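Local coordinates for SspB protein (Streptomyces clavuligerus, PDB 6JUF) that probably acts as a metal-dependent DNA-cleaving nuclease in a bacterial anti-phage defence system that senses phosphorothioate-modified DNA, at residues A59-S64 against T70-G75. Residues are numbered along the deposited sequence; the frame is centred on the assembly and turned at random.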
loop_
_atom_site.group_PDB
_atom_site.type_symbol
_atom_site.label_atom_id
_atom_site.label_comp_id
_atom_site.label_asym_id
_atom_site.label_seq_id
_atom_site.Cartn_x
_atom_site.Cartn_y
_atom_site.Cartn_z
ATOM N N ALA B 59 -10.551 -0.447 -16.227
ATOM C CA ALA B 59 -10.061 0.409 -15.131
ATOM C C ALA B 59 -8.538 0.301 -15.015
ATOM O O ALA B 59 -7.844 1.289 -14.842
ATOM C CB ALA B 59 -10.748 0.051 -13.822
ATOM N N MET B 60 -8.018 -0.913 -15.134
ATOM C CA MET B 60 -6.556 -1.117 -15.075
ATOM C C MET B 60 -5.833 -0.382 -16.233
ATOM O O MET B 60 -4.831 0.301 -16.015
ATOM C CB MET B 60 -6.259 -2.619 -15.116
ATOM C CG MET B 60 -4.774 -2.981 -15.051
ATOM S SD MET B 60 -4.602 -4.748 -15.263
ATOM C CE MET B 60 -3.118 -5.103 -14.333
ATOM N N ARG B 61 -6.386 -0.519 -17.450
ATOM C CA ARG B 61 -5.886 0.188 -18.621
ATOM C C ARG B 61 -5.913 1.711 -18.408
ATOM O O ARG B 61 -4.909 2.414 -18.684
ATOM C CB ARG B 61 -6.770 -0.226 -19.806
ATOM C CG ARG B 61 -6.475 0.491 -21.151
ATOM C CD ARG B 61 -7.537 0.070 -22.166
ATOM N NE ARG B 61 -7.382 0.795 -23.394
ATOM C CZ ARG B 61 -8.066 0.491 -24.498
ATOM N NH1 ARG B 61 -8.918 -0.553 -24.461
ATOM N NH2 ARG B 61 -7.894 1.211 -25.602
ATOM N N TYR B 62 -7.058 2.215 -17.905
ATOM C CA TYR B 62 -7.273 3.626 -17.651
ATOM C C TYR B 62 -6.193 4.183 -16.696
ATOM O O TYR B 62 -5.593 5.208 -16.938
ATOM C CB TYR B 62 -8.706 3.875 -17.112
ATOM C CG TYR B 62 -8.817 5.296 -16.598
ATOM C CD1 TYR B 62 -9.070 6.374 -17.458
ATOM C CD2 TYR B 62 -8.614 5.551 -15.211
ATOM C CE1 TYR B 62 -9.084 7.675 -16.968
ATOM C CE2 TYR B 62 -8.662 6.869 -14.726
ATOM C CZ TYR B 62 -8.891 7.919 -15.639
ATOM O OH TYR B 62 -8.893 9.211 -15.169
ATOM N N TRP B 63 -5.962 3.457 -15.611
ATOM C CA TRP B 63 -5.056 3.955 -14.562
ATOM C C TRP B 63 -3.652 4.042 -15.119
ATOM O O TRP B 63 -2.913 4.983 -14.815
ATOM C CB TRP B 63 -5.120 3.180 -13.252
ATOM C CG TRP B 63 -6.315 3.544 -12.454
ATOM C CD1 TRP B 63 -7.326 2.709 -12.004
ATOM C CD2 TRP B 63 -6.640 4.891 -11.949
ATOM N NE1 TRP B 63 -8.285 3.452 -11.280
ATOM C CE2 TRP B 63 -7.909 4.761 -11.209
ATOM C CE3 TRP B 63 -6.001 6.148 -12.001
ATOM C CZ2 TRP B 63 -8.528 5.864 -10.604
ATOM C CZ3 TRP B 63 -6.641 7.244 -11.375
ATOM C CH2 TRP B 63 -7.860 7.095 -10.705
ATOM N N SER B 64 -3.240 3.058 -15.917
ATOM C CA SER B 64 -1.881 3.163 -16.525
ATOM C C SER B 64 -1.746 4.401 -17.424
ATOM O O SER B 64 -0.719 5.078 -17.333
ATOM C CB SER B 64 -1.613 1.942 -17.385
ATOM O OG SER B 64 -1.209 0.908 -16.515
ATOM N N THR B 70 1.437 4.628 -19.561
ATOM C CA THR B 70 1.305 4.192 -20.950
ATOM C C THR B 70 0.784 5.333 -21.770
ATOM O O THR B 70 0.263 6.317 -21.209
ATOM C CB THR B 70 0.263 3.083 -21.117
ATOM O OG1 THR B 70 -1.012 3.531 -20.566
ATOM C CG2 THR B 70 0.706 1.778 -20.419
ATOM N N ARG B 71 1.019 5.204 -23.098
ATOM C CA ARG B 71 0.329 6.019 -24.092
ATOM C C ARG B 71 -0.434 5.031 -24.968
ATOM O O ARG B 71 -0.040 3.856 -25.055
ATOM C CB ARG B 71 1.314 6.835 -24.959
ATOM C CG ARG B 71 1.825 8.176 -24.395
ATOM C CD ARG B 71 0.888 9.229 -25.072
ATOM N NE ARG B 71 1.613 10.403 -25.074
ATOM C CZ ARG B 71 1.180 11.615 -25.236
ATOM N NH1 ARG B 71 -0.107 11.839 -25.495
ATOM N NH2 ARG B 71 2.089 12.577 -25.140
ATOM N N GLU B 72 -1.478 5.477 -25.646
ATOM C CA GLU B 72 -2.211 4.619 -26.529
ATOM C C GLU B 72 -2.200 5.218 -27.961
ATOM O O GLU B 72 -2.179 6.447 -28.168
ATOM C CB GLU B 72 -3.669 4.404 -26.027
ATOM C CG GLU B 72 -3.738 3.711 -24.672
ATOM C CD GLU B 72 -5.146 3.351 -24.299
ATOM O OE1 GLU B 72 -6.092 3.533 -25.099
ATOM O OE2 GLU B 72 -5.316 2.920 -23.147
ATOM N N HIS B 73 -2.217 4.290 -28.928
ATOM C CA HIS B 73 -2.212 4.690 -30.363
ATOM C C HIS B 73 -2.697 3.584 -31.224
ATOM O O HIS B 73 -2.587 2.449 -30.821
ATOM C CB HIS B 73 -0.813 5.124 -30.799
ATOM C CG HIS B 73 -0.827 6.012 -32.030
ATOM N ND1 HIS B 73 -0.335 5.590 -33.197
ATOM C CD2 HIS B 73 -1.430 7.242 -32.282
ATOM C CE1 HIS B 73 -0.500 6.553 -34.134
ATOM N NE2 HIS B 73 -1.188 7.545 -33.581
ATOM N N TYR B 74 -3.194 3.860 -32.434
ATOM C CA TYR B 74 -3.518 2.740 -33.336
ATOM C C TYR B 74 -2.282 1.876 -33.628
ATOM O O TYR B 74 -1.138 2.380 -33.731
ATOM C CB TYR B 74 -4.130 3.247 -34.653
ATOM C CG TYR B 74 -5.202 4.313 -34.440
ATOM C CD1 TYR B 74 -6.516 3.961 -34.083
ATOM C CD2 TYR B 74 -4.893 5.671 -34.575
ATOM C CE1 TYR B 74 -7.498 4.932 -33.902
ATOM C CE2 TYR B 74 -5.857 6.649 -34.377
ATOM C CZ TYR B 74 -7.159 6.279 -34.043
ATOM O OH TYR B 74 -8.127 7.264 -33.855
ATOM N N GLY B 75 -2.502 0.559 -33.721
ATOM C CA GLY B 75 -1.470 -0.369 -34.180
ATOM C C GLY B 75 -1.323 -0.124 -35.673
ATOM O O GLY B 75 -2.113 0.589 -36.253
HETATM O O HOH W 1 -3.364 2.083 -21.408
#
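OE2 of E72 is gripped by three groups: NE of R61, NH1 of R65 and a water molecule. The water gives the shortest of these bonds within the contact, 2.7 Å from its oxygen to E72 OE2. NE of R61 donates to E72 OE2 over 3.0 Å in a nearly straight bond, 169° at the hydrogen. Alongside it, NH2 of R61 donates to E72 OE1, also over 3.0 Å. This is a side-on, bidentate salt bridge, one nitrogen to each carboxylate oxygen. Both oxygens lie close to the guanidinium plane, whereas the nitrogens meet the carboxylate from above its plane. The two flat groups are turned 40° apart, and the side chains cross at about a right angle. The R61 chain leaves with CG anti to the backbone nitrogen and stays extended to NE, which carries the guanidinium from the helix over to the strand. The pair of bonds limits rotation of the carboxylate, and the two arginines probably keep E72 ionised.

The same water donates to the backbone O of R61 and accepts from OG1 of T70, 2.9 Å away. It thus joins the helix backbone to two strand side chains. Where the two segments come closest in the chain, N of T70 donates to O of S64 over 3.1 Å in a clearly bent bond. CB of S64 packs against T70 there, 3.8 Å from CG2. The side chains of M83 and S85, on the neighbouring strand 83-87, also touch E72.

The axes of helix 59-64 and strand 70-74 come within 8.6 Å of each other and run at 109°. The arrangement is a short helix-to-strand connection, closed by a buried salt bridge, that sets helix 57-66 against the antiparallel pair of strands 70-74 and 83-87 in the DUF4007 region.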